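PDB 6CIB: YcaO from Methanopyrus kandleri, which binds ATP-type nucleotides and magnesium and, as a YcaO-family enzyme, probably catalyses ATP-dependent backbone thioamidation of peptides. Local coordinates for residues G10-L15 with V158-L163; K17-W22 with A71-A76; E27-V32 with E48-R53. All coordinates share one frame; numbering follows the deposited sequence.

Contact 1: G10-L15 with V158-L163. With ADP (adenosine-5'-diphosphate), chain G.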
loop_
_atom_site.group_PDB
_atom_site.type_symbol
_atom_site.label_atom_id
_atom_site.label_comp_id
_atom_site.label_asym_id
_atom_site.label_seq_id
_atom_site.Cartn_x
_atom_site.Cartn_y
_atom_site.Cartn_z
ATOM N N GLY A 10 -9.828 -3.706 5.191
ATOM C CA GLY A 10 -8.779 -4.728 5.224
ATOM C C GLY A 10 -9.231 -5.908 6.081
ATOM O O GLY A 10 -10.332 -5.877 6.644
ATOM N N PHE A 11 -8.382 -6.933 6.182
ATOM C CA PHE A 11 -8.696 -8.169 6.912
ATOM C C PHE A 11 -8.152 -8.105 8.335
ATOM O O PHE A 11 -6.938 -8.110 8.556
ATOM C CB PHE A 11 -8.148 -9.392 6.168
ATOM C CG PHE A 11 -8.622 -9.497 4.747
ATOM C CD1 PHE A 11 -9.881 -10.042 4.451
ATOM C CD2 PHE A 11 -7.816 -9.052 3.697
ATOM C CE1 PHE A 11 -10.320 -10.131 3.134
ATOM C CE2 PHE A 11 -8.245 -9.144 2.385
ATOM C CZ PHE A 11 -9.494 -9.686 2.100
ATOM N N ARG A 12 -9.070 -8.035 9.294
ATOM C CA ARG A 12 -8.732 -7.707 10.676
ATOM C C ARG A 12 -9.320 -8.687 11.690
ATOM O O ARG A 12 -10.443 -9.169 11.529
ATOM C CB ARG A 12 -9.170 -6.269 11.010
ATOM C CG ARG A 12 -8.625 -5.172 10.090
ATOM C CD ARG A 12 -7.101 -5.057 10.168
ATOM N NE ARG A 12 -6.561 -4.153 9.149
ATOM C CZ ARG A 12 -5.270 -3.851 9.005
ATOM N NH1 ARG A 12 -4.351 -4.354 9.827
ATOM N NH2 ARG A 12 -4.894 -3.026 8.036
ATOM N N ALA A 13 -8.542 -8.962 12.731
ATOM C CA ALA A 13 -8.919 -9.889 13.800
ATOM C C ALA A 13 -9.692 -9.197 14.927
ATOM O O ALA A 13 -10.183 -9.857 15.849
ATOM C CB ALA A 13 -7.674 -10.581 14.346
ATOM N N PHE A 14 -9.801 -7.868 14.838
ATOM C CA PHE A 14 -10.496 -7.041 15.823
ATOM C C PHE A 14 -11.374 -6.019 15.110
ATOM O O PHE A 14 -11.076 -5.604 13.975
ATOM C CB PHE A 14 -9.486 -6.327 16.743
ATOM C CG PHE A 14 -8.593 -7.269 17.507
ATOM C CD1 PHE A 14 -7.394 -7.724 16.953
ATOM C CD2 PHE A 14 -8.964 -7.723 18.779
ATOM C CE1 PHE A 14 -6.577 -8.624 17.642
ATOM C CE2 PHE A 14 -8.145 -8.612 19.478
ATOM C CZ PHE A 14 -6.954 -9.064 18.908
ATOM N N LEU A 15 -12.461 -5.625 15.769
ATOM C CA LEU A 15 -13.282 -4.509 15.305
ATOM C C LEU A 15 -12.499 -3.203 15.499
ATOM O O LEU A 15 -11.796 -3.057 16.505
ATOM C CB LEU A 15 -14.623 -4.462 16.041
ATOM C CG LEU A 15 -15.575 -5.668 15.888
ATOM C CD1 LEU A 15 -16.791 -5.501 16.791
ATOM C CD2 LEU A 15 -16.001 -5.907 14.437
ATOM N N VAL A 158 1.312 -8.707 7.452
ATOM C CA VAL A 158 1.799 -9.470 6.285
ATOM C C VAL A 158 0.824 -9.401 5.109
ATOM O O VAL A 158 1.233 -9.076 3.987
ATOM C CB VAL A 158 2.183 -10.931 6.631
ATOM C CG1 VAL A 158 2.555 -11.720 5.375
ATOM C CG2 VAL A 158 3.358 -10.944 7.588
ATOM N N ILE A 159 -0.454 -9.667 5.372
ATOM C CA ILE A 159 -1.507 -9.572 4.344
ATOM C C ILE A 159 -1.519 -8.172 3.705
ATOM O O ILE A 159 -1.471 -8.057 2.479
ATOM C CB ILE A 159 -2.909 -9.937 4.905
ATOM C CG1 ILE A 159 -2.977 -11.435 5.244
ATOM C CG2 ILE A 159 -4.022 -9.551 3.922
ATOM C CD1 ILE A 159 -4.056 -11.802 6.241
ATOM N N GLN A 160 -1.573 -7.136 4.547
ATOM C CA GLN A 160 -1.611 -5.744 4.092
ATOM C C GLN A 160 -0.375 -5.375 3.257
ATOM O O GLN A 160 -0.512 -4.816 2.163
ATOM C CB GLN A 160 -1.767 -4.791 5.288
ATOM C CG GLN A 160 -2.038 -3.328 4.926
ATOM C CD GLN A 160 -3.505 -3.043 4.625
ATOM O OE1 GLN A 160 -4.356 -3.939 4.679
ATOM N NE2 GLN A 160 -3.811 -1.784 4.315
ATOM N N GLY A 161 0.813 -5.688 3.780
ATOM C CA GLY A 161 2.082 -5.424 3.086
ATOM C C GLY A 161 2.225 -6.117 1.742
ATOM O O GLY A 161 2.714 -5.518 0.783
ATOM N N LEU A 162 1.784 -7.376 1.681
ATOM C CA LEU A 162 1.860 -8.187 0.457
ATOM C C LEU A 162 0.893 -7.696 -0.617
ATOM O O LEU A 162 1.278 -7.560 -1.779
ATOM C CB LEU A 162 1.599 -9.654 0.775
ATOM C CG LEU A 162 1.923 -10.722 -0.267
ATOM C CD1 LEU A 162 3.397 -10.694 -0.648
ATOM C CD2 LEU A 162 1.534 -12.092 0.278
ATOM N N LEU A 163 -0.351 -7.426 -0.220
ATOM C CA LEU A 163 -1.337 -6.817 -1.107
ATOM C C LEU A 163 -0.857 -5.487 -1.685
ATOM O O LEU A 163 -1.036 -5.240 -2.877
ATOM C CB LEU A 163 -2.710 -6.686 -0.420
ATOM C CG LEU A 163 -3.474 -8.018 -0.193
ATOM C CD1 LEU A 163 -4.764 -7.791 0.580
ATOM C CD2 LEU A 163 -3.757 -8.770 -1.492
HETATM P PB ADP G . -2.856 1.485 3.590
HETATM O O1B ADP G . -2.139 0.323 4.245
HETATM O O2B ADP G . -3.246 1.248 2.145
HETATM O O3B ADP G . -2.242 2.842 3.841
HETATM P PA ADP G . -4.815 2.132 5.633
HETATM O O1A ADP G . -6.122 1.436 5.897
HETATM O O2A ADP G . -4.865 3.626 5.457
HETATM O O3A ADP G . -4.309 1.443 4.286
HETATM O "O5'" ADP G . -3.793 1.730 6.806
HETATM C "C5'" ADP G . -2.651 2.486 7.246
HETATM C "C4'" ADP G . -1.839 1.639 8.244
HETATM O "O4'" ADP G . -2.659 1.288 9.370
HETATM C "C3'" ADP G . -1.367 0.300 7.671
HETATM O "O3'" ADP G . -0.140 -0.101 8.310
HETATM C "C2'" ADP G . -2.472 -0.664 8.065
HETATM O "O2'" ADP G . -2.034 -2.020 8.093
HETATM C "C1'" ADP G . -2.870 -0.134 9.439
HETATM N N9 ADP G . -4.288 -0.386 9.780
HETATM C C8 ADP G . -5.350 0.114 9.121
HETATM N N7 ADP G . -6.507 -0.308 9.682
HETATM C C5 ADP G . -6.193 -1.073 10.733
HETATM C C6 ADP G . -6.956 -1.820 11.759
HETATM N N6 ADP G . -8.311 -1.807 11.751
HETATM N N1 ADP G . -6.248 -2.510 12.687
HETATM C C2 ADP G . -4.892 -2.527 12.701
HETATM N N3 ADP G . -4.138 -1.861 11.798
HETATM C C4 ADP G . -4.725 -1.126 10.805
HETATM O O HOH W 1 -5.766 -6.363 4.820
HETATM O O HOH W 2 -6.537 -1.342 5.980
#
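The nucleotide pocket of this YcaO enzyme is closed on one side by Arg12 and Gln160, whose side chains converge on ADP from the loop 10-15 and from helix 154-177. Arg12 NH2 comes within 3.5 Å of Gln160 OE1, oblique to the guanidinium, a close approach and not a hydrogen bond. The guanidinium lies flat over the adenine, face on: ADP C4 lies 3.2 Å above the guanidinium plane of Arg12, offset toward the rim of the group. The Arg12 chain bends at chi2 (-64°) and then runs straight, which lays CD, NE and CZ across the base. At the edge of the guanidinium, NH2 donates to the ribose ADP O2' at 3.0 Å, nearly straight at 166°, while NH1 forms a salt bridge with Glu156. Gln160 reaches the other end of the nucleotide: NE2 donates to the beta-phosphate oxygen ADP O1B at 2.7 Å and 168°. Two waters tie the segments together. One accepts from Phe11 N and donates to Gln160 OE1 at 2.8 Å, consistent with NE2 turned to the phosphate; the other accepts from Arg12 NH2, takes a weak bond from Gln160 NE2 and donates to ADP O1A. Behind this polar layer the Phe11 ring packs on the helix, CD2 lying 3.8 Å from Ile159 CG2 and the ring edge at CE2 meeting Leu163 CD1 at 4.1 Å. Base, ribose and beta-phosphate are engaged directly, the alpha-phosphate through a water, and the positive guanidinium, balanced by Glu156, would be expected to add electrostatic attraction to the face-on contact with adenine.

Contact 2: K17-W22 with A71-A76. With ADP (adenosine-5'-diphosphate), chain G.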
loop_
_atom_site.group_PDB
_atom_site.type_symbol
_atom_site.label_atom_id
_atom_site.label_comp_id
_atom_site.label_asym_id
_atom_site.label_seq_id
_atom_site.Cartn_x
_atom_site.Cartn_y
_atom_site.Cartn_z
ATOM N N LYS A 17 -13.342 -0.267 16.476
ATOM C CA LYS A 17 -13.645 0.357 17.774
ATOM C C LYS A 17 -12.780 -0.204 18.910
ATOM O O LYS A 17 -12.317 0.556 19.754
ATOM C CB LYS A 17 -15.146 0.287 18.103
ATOM C CG LYS A 17 -15.696 -1.108 18.362
ATOM C CD LYS A 17 -17.183 -1.070 18.662
ATOM C CE LYS A 17 -17.708 -2.471 18.933
ATOM N NZ LYS A 17 -19.145 -2.399 19.314
ATOM N N GLU A 18 -12.546 -1.522 18.892
ATOM C CA GLU A 18 -11.678 -2.204 19.858
ATOM C C GLU A 18 -10.228 -1.746 19.703
ATOM O O GLU A 18 -9.559 -1.418 20.685
ATOM C CB GLU A 18 -11.786 -3.726 19.693
ATOM C CG GLU A 18 -12.972 -4.339 20.420
ATOM C CD GLU A 18 -13.695 -5.429 19.633
ATOM O OE1 GLU A 18 -13.056 -6.269 18.936
ATOM O OE2 GLU A 18 -14.943 -5.451 19.734
ATOM N N THR A 19 -9.763 -1.712 18.457
ATOM C CA THR A 19 -8.403 -1.295 18.132
ATOM C C THR A 19 -8.138 0.161 18.510
ATOM O O THR A 19 -7.069 0.464 19.030
ATOM C CB THR A 19 -8.078 -1.595 16.650
ATOM O OG1 THR A 19 -8.225 -3.000 16.447
ATOM C CG2 THR A 19 -6.636 -1.190 16.278
ATOM N N LEU A 20 -9.112 1.042 18.279
ATOM C CA LEU A 20 -8.970 2.446 18.673
ATOM C C LEU A 20 -8.822 2.585 20.191
ATOM O O LEU A 20 -7.963 3.339 20.672
ATOM C CB LEU A 20 -10.124 3.318 18.146
ATOM C CG LEU A 20 -9.992 4.850 18.291
ATOM C CD1 LEU A 20 -8.634 5.397 17.838
ATOM C CD2 LEU A 20 -11.113 5.566 17.562
ATOM N N ARG A 21 -9.642 1.838 20.928
ATOM C CA ARG A 21 -9.607 1.842 22.391
ATOM C C ARG A 21 -8.224 1.401 22.876
ATOM O O ARG A 21 -7.655 2.014 23.779
ATOM C CB ARG A 21 -10.730 0.946 22.940
ATOM C CG ARG A 21 -10.876 0.908 24.453
ATOM C CD ARG A 21 -12.245 0.385 24.896
ATOM N NE ARG A 21 -12.639 -0.851 24.222
ATOM C CZ ARG A 21 -13.751 -1.022 23.502
ATOM N NH1 ARG A 21 -14.638 -0.046 23.351
ATOM N NH2 ARG A 21 -13.984 -2.198 22.937
ATOM N N TRP A 22 -7.693 0.366 22.225
ATOM C CA TRP A 22 -6.368 -0.196 22.472
ATOM C C TRP A 22 -5.226 0.786 22.129
ATOM O O TRP A 22 -4.286 0.937 22.917
ATOM C CB TRP A 22 -6.266 -1.511 21.689
ATOM C CG TRP A 22 -4.955 -2.248 21.700
ATOM C CD1 TRP A 22 -4.538 -3.182 22.613
ATOM C CD2 TRP A 22 -3.924 -2.170 20.709
ATOM N NE1 TRP A 22 -3.298 -3.668 22.263
ATOM C CE2 TRP A 22 -2.899 -3.069 21.098
ATOM C CE3 TRP A 22 -3.758 -1.419 19.531
ATOM C CZ2 TRP A 22 -1.722 -3.235 20.356
ATOM C CZ3 TRP A 22 -2.580 -1.584 18.788
ATOM C CH2 TRP A 22 -1.582 -2.483 19.208
ATOM N N ALA A 71 -10.850 5.581 10.263
ATOM C CA ALA A 71 -9.935 6.633 9.825
ATOM C C ALA A 71 -8.923 6.992 10.912
ATOM O O ALA A 71 -7.747 7.236 10.613
ATOM C CB ALA A 71 -10.709 7.864 9.381
ATOM N N ARG A 72 -9.382 7.008 12.165
ATOM C CA ARG A 72 -8.535 7.340 13.310
ATOM C C ARG A 72 -7.564 6.206 13.667
ATOM O O ARG A 72 -6.433 6.465 14.071
ATOM C CB ARG A 72 -9.381 7.807 14.511
ATOM C CG ARG A 72 -9.902 9.217 14.288
ATOM C CD ARG A 72 -10.758 9.786 15.402
ATOM N NE ARG A 72 -11.118 11.159 15.066
ATOM C CZ ARG A 72 -12.152 11.837 15.566
ATOM N NH1 ARG A 72 -12.977 11.286 16.447
ATOM N NH2 ARG A 72 -12.364 13.084 15.166
ATOM N N VAL A 73 -8.007 4.963 13.496
ATOM C CA VAL A 73 -7.135 3.786 13.608
ATOM C C VAL A 73 -6.080 3.807 12.496
ATOM O O VAL A 73 -4.885 3.661 12.764
ATOM C CB VAL A 73 -7.941 2.464 13.560
ATOM C CG1 VAL A 73 -7.006 1.257 13.485
ATOM C CG2 VAL A 73 -8.855 2.345 14.775
ATOM N N SER A 74 -6.540 4.003 11.262
ATOM C CA SER A 74 -5.674 4.068 10.076
ATOM C C SER A 74 -4.577 5.133 10.236
ATOM O O SER A 74 -3.402 4.856 9.980
ATOM C CB SER A 74 -6.542 4.346 8.838
ATOM O OG SER A 74 -5.777 4.730 7.725
ATOM N N ALA A 75 -4.961 6.339 10.668
ATOM C CA ALA A 75 -3.994 7.425 10.878
ATOM C C ALA A 75 -2.973 7.080 11.963
ATOM O O ALA A 75 -1.775 7.295 11.765
ATOM C CB ALA A 75 -4.691 8.745 11.184
ATOM N N ALA A 76 -3.447 6.540 13.089
ATOM C CA ALA A 76 -2.579 6.123 14.191
ATOM C C ALA A 76 -1.549 5.060 13.783
ATOM O O ALA A 76 -0.357 5.197 14.078
ATOM C CB ALA A 76 -3.409 5.634 15.375
HETATM P PB ADP G . -2.856 1.485 3.590
HETATM O O1B ADP G . -2.139 0.323 4.245
HETATM O O2B ADP G . -3.246 1.248 2.145
HETATM O O3B ADP G . -2.242 2.842 3.841
HETATM P PA ADP G . -4.815 2.132 5.633
HETATM O O1A ADP G . -6.122 1.436 5.897
HETATM O O2A ADP G . -4.865 3.626 5.457
HETATM O O3A ADP G . -4.309 1.443 4.286
HETATM O "O5'" ADP G . -3.793 1.730 6.806
HETATM C "C5'" ADP G . -2.651 2.486 7.246
HETATM C "C4'" ADP G . -1.839 1.639 8.244
HETATM O "O4'" ADP G . -2.659 1.288 9.370
HETATM C "C3'" ADP G . -1.367 0.300 7.671
HETATM O "O3'" ADP G . -0.140 -0.101 8.310
HETATM C "C2'" ADP G . -2.472 -0.664 8.065
HETATM O "O2'" ADP G . -2.034 -2.020 8.093
HETATM C "C1'" ADP G . -2.870 -0.134 9.439
HETATM N N9 ADP G . -4.288 -0.386 9.780
HETATM C C8 ADP G . -5.350 0.114 9.121
HETATM N N7 ADP G . -6.507 -0.308 9.682
HETATM C C5 ADP G . -6.193 -1.073 10.733
HETATM C C6 ADP G . -6.956 -1.820 11.759
HETATM N N6 ADP G . -8.311 -1.807 11.751
HETATM N N1 ADP G . -6.248 -2.510 12.687
HETATM C C2 ADP G . -4.892 -2.527 12.701
HETATM N N3 ADP G . -4.138 -1.861 11.798
HETATM C C4 ADP G . -4.725 -1.126 10.805
#
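Ser74 OG donates to the alpha-phosphate oxygen ADP O2A at 2.7 Å and is also hydrogen-bonded to the backbone N of Lys64, so two groups fix the hydroxyl at the phosphate. One residue earlier on the same helix, Val73 faces helix 16-25 and the adenine together. Its CG1, anti to the backbone N (chi1 172°), lies 3.5 Å from ADP C6 and also meets Thr19 CG2 at 3.7 Å. The other branch, CG2, presses on Leu20 CB, again at 3.7 Å. Helices 16-25 and 68-85 therefore pack as one wall of the adenine site; the axes of the two short segments approach to 9.3 Å at a signed crossing angle of 48°, with Leu20 and Val73 the closest CA pair. Thr19 adds its methyl to the wall, CG2 standing 3.8 Å from ADP N1, while its hydroxyl OG1 is hydrogen-bonded to Arg152 NH1. Toward the rim of the helix pair, both methyls of Leu20 touch Arg72 CB, CD2 at 4.2 Å. From there the Arg72 chain runs extended away from helix 16-25 until NH2 reaches Ser39 OG.

Contact 3: E27-V32 with E48-R53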
loop_
_atom_site.group_PDB
_atom_site.type_symbol
_atom_site.label_atom_id
_atom_site.label_comp_id
_atom_site.label_asym_id
_atom_site.label_seq_id
_atom_site.Cartn_x
_atom_site.Cartn_y
_atom_site.Cartn_z
ATOM N N GLU A 27 -1.329 4.625 24.401
ATOM C CA GLU A 27 -0.780 5.961 24.129
ATOM C C GLU A 27 0.186 5.960 22.935
ATOM O O GLU A 27 1.209 6.668 22.932
ATOM C CB GLU A 27 -0.135 6.544 25.396
ATOM C CG GLU A 27 -1.105 6.683 26.567
ATOM C CD GLU A 27 -0.530 7.434 27.763
ATOM O OE1 GLU A 27 0.516 8.100 27.635
ATOM O OE2 GLU A 27 -1.149 7.369 28.848
ATOM N N LEU A 28 -0.161 5.166 21.919
ATOM C CA LEU A 28 0.717 4.930 20.765
ATOM C C LEU A 28 1.063 6.199 19.997
ATOM O O LEU A 28 2.222 6.379 19.603
ATOM C CB LEU A 28 0.132 3.867 19.815
ATOM C CG LEU A 28 -0.108 2.455 20.365
ATOM C CD1 LEU A 28 -0.758 1.600 19.288
ATOM C CD2 LEU A 28 1.164 1.786 20.882
ATOM N N GLU A 29 0.076 7.080 19.814
ATOM C CA GLU A 29 0.270 8.300 19.024
ATOM C C GLU A 29 1.280 9.246 19.666
ATOM O O GLU A 29 2.223 9.694 18.992
ATOM C CB GLU A 29 -1.070 8.983 18.704
ATOM C CG GLU A 29 -1.906 8.149 17.732
ATOM C CD GLU A 29 -2.984 8.926 17.000
ATOM O OE1 GLU A 29 -4.100 9.043 17.531
ATOM O OE2 GLU A 29 -2.736 9.380 15.864
ATOM N N ARG A 30 1.110 9.497 20.969
ATOM C CA ARG A 30 2.083 10.267 21.754
ATOM C C ARG A 30 3.477 9.632 21.687
ATOM O O ARG A 30 4.460 10.332 21.429
ATOM C CB ARG A 30 1.630 10.426 23.217
ATOM C CG ARG A 30 2.532 11.339 24.058
ATOM C CD ARG A 30 2.219 11.308 25.557
ATOM N NE ARG A 30 2.224 9.965 26.164
ATOM C CZ ARG A 30 3.310 9.252 26.471
ATOM N NH1 ARG A 30 4.533 9.715 26.231
ATOM N NH2 ARG A 30 3.171 8.051 27.017
ATOM N N LYS A 31 3.547 8.314 21.890
ATOM C CA LYS A 31 4.819 7.588 21.968
ATOM C C LYS A 31 5.598 7.611 20.670
ATOM O O LYS A 31 6.828 7.485 20.671
ATOM C CB LYS A 31 4.590 6.144 22.415
ATOM C CG LYS A 31 4.384 5.989 23.917
ATOM C CD LYS A 31 3.974 4.570 24.272
ATOM C CE LYS A 31 3.762 4.399 25.770
ATOM N NZ LYS A 31 2.865 3.240 26.078
ATOM N N VAL A 32 4.862 7.814 19.579
ATOM C CA VAL A 32 5.366 7.772 18.216
ATOM C C VAL A 32 5.578 9.189 17.641
ATOM O O VAL A 32 5.985 9.364 16.485
ATOM C CB VAL A 32 4.419 6.849 17.410
ATOM C CG1 VAL A 32 3.739 7.514 16.225
ATOM C CG2 VAL A 32 5.090 5.519 17.110
ATOM N N GLU A 48 -8.167 11.518 8.113
ATOM C CA GLU A 48 -7.452 11.961 9.305
ATOM C C GLU A 48 -6.022 12.346 8.956
ATOM O O GLU A 48 -5.345 11.637 8.203
ATOM C CB GLU A 48 -7.459 10.851 10.354
ATOM C CG GLU A 48 -8.816 10.620 11.004
ATOM C CD GLU A 48 -9.206 11.734 11.967
ATOM O OE1 GLU A 48 -8.350 12.186 12.752
ATOM O OE2 GLU A 48 -10.376 12.150 11.946
ATOM N N ILE A 49 -5.564 13.478 9.480
ATOM C CA ILE A 49 -4.189 13.928 9.194
ATOM C C ILE A 49 -3.423 14.027 10.500
ATOM O O ILE A 49 -3.953 14.521 11.502
ATOM C CB ILE A 49 -4.140 15.255 8.387
ATOM C CG1 ILE A 49 -4.749 15.066 6.994
ATOM C CG2 ILE A 49 -2.707 15.766 8.204
ATOM C CD1 ILE A 49 -6.160 15.590 6.894
ATOM N N ARG A 50 -2.182 13.541 10.474
ATOM C CA ARG A 50 -1.290 13.604 11.623
ATOM C C ARG A 50 -0.005 14.354 11.280
ATOM O O ARG A 50 0.598 14.121 10.226
ATOM C CB ARG A 50 -0.975 12.190 12.128
ATOM C CG ARG A 50 -2.207 11.368 12.541
ATOM C CD ARG A 50 -2.824 11.882 13.845
ATOM N NE ARG A 50 -4.055 11.177 14.218
ATOM C CZ ARG A 50 -5.282 11.499 13.802
ATOM N NH1 ARG A 50 -5.468 12.534 12.987
ATOM N NH2 ARG A 50 -6.333 10.776 14.199
ATOM N N ARG A 51 0.383 15.271 12.164
ATOM C CA ARG A 51 1.710 15.870 12.137
ATOM C C ARG A 51 2.557 15.122 13.169
ATOM O O ARG A 51 2.198 15.053 14.351
ATOM C CB ARG A 51 1.636 17.373 12.435
ATOM C CG ARG A 51 2.958 18.120 12.267
ATOM C CD ARG A 51 2.767 19.636 12.236
ATOM N NE ARG A 51 2.265 20.183 13.498
ATOM C CZ ARG A 51 3.025 20.592 14.515
ATOM N NH1 ARG A 51 4.348 20.535 14.447
ATOM N NH2 ARG A 51 2.457 21.070 15.619
ATOM N N ARG A 52 3.658 14.548 12.692
ATOM C CA ARG A 52 4.540 13.684 13.486
ATOM C C ARG A 52 5.978 14.233 13.521
ATOM O O ARG A 52 6.498 14.660 12.491
ATOM C CB ARG A 52 4.542 12.271 12.885
ATOM C CG ARG A 52 5.135 11.204 13.786
ATOM C CD ARG A 52 5.365 9.879 13.076
ATOM N NE ARG A 52 6.520 9.216 13.683
ATOM C CZ ARG A 52 7.663 8.949 13.064
ATOM N NH1 ARG A 52 7.831 9.237 11.782
ATOM N NH2 ARG A 52 8.641 8.370 13.734
ATOM N N ARG A 53 6.606 14.202 14.701
ATOM C CA ARG A 53 7.998 14.636 14.886
ATOM C C ARG A 53 8.894 13.461 15.214
ATOM O O ARG A 53 8.530 12.632 16.048
ATOM C CB ARG A 53 8.115 15.609 16.062
ATOM C CG ARG A 53 7.688 17.028 15.785
ATOM C CD ARG A 53 8.449 17.974 16.710
ATOM N NE ARG A 53 7.659 19.142 17.101
ATOM C CZ ARG A 53 7.317 20.151 16.296
ATOM N NH1 ARG A 53 7.680 20.161 15.014
ATOM N NH2 ARG A 53 6.595 21.157 16.775
HETATM O O HOH W 3 -6.034 8.532 15.827
HETATM O O HOH W 4 9.112 10.427 17.433
#
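Arg50 bends at chi2 (-72°), and Glu29 stays extended beyond CG, so that the two side chains cross at about a right angle and bring NE against the carboxylate. Arg50 NE donates to the syn lone pair of Glu29 OE2 at 2.8 Å, within the guanidinium plane, although the carboxylate is turned 36° from that plane. A water continues the same edge, donating to Glu29 OE1 at 2.6 Å and accepting from Arg50 NH2. At the far end of the guanidinium, NH1 and NH2 both grip Glu48 OE1, each at 2.9 Å. This salt-bridge network joins the short helix 28-31 to strand 45-54, the central strand of a three-stranded antiparallel sheet; Lys37 on the neighbouring strand 34-42 gives Glu29 OE1 a further cationic partner. Replacing Arg50 with a leucine would probably leave Glu29 OE2 and Glu48 OE1 without the cation they share and loosen the tie between helix and strand. Farther along the strand, the backbone after the helix is held instead. Arg52 NE donates to Val32 O at 2.9 Å, nearly along the C=O axis (166°), while its NH2 forms a salt bridge with Glu86. The CG1 methyl of Val32 lies 4.1 Å from that same NE, and Val32 also packs on Cys79 and Ala83 of helix 68-85.

Contacts 1 and 2 both touch ADP: contact 1 supplies a guanidinium laid over the base, amide and water bonds, whereas contact 2 packs aliphatic side chains against the base and adds one serine at the phosphate. They meet where Phe14 CB packs on Thr19 OG1. Contact 3 has no part in the pocket, and charged side chains replace the apolar helix packing. All three are buried contacts; in contact 1 every touching residue is buried, while contact 2 includes the partly exposed Arg72 and contact 3 the partly exposed Glu29 and exposed Arg53. The contact centres lie about 11, 18 and 20 Å from the chain centre, in that order. Helix 68-85 connects the latter two, Ala75 packing on Glu48.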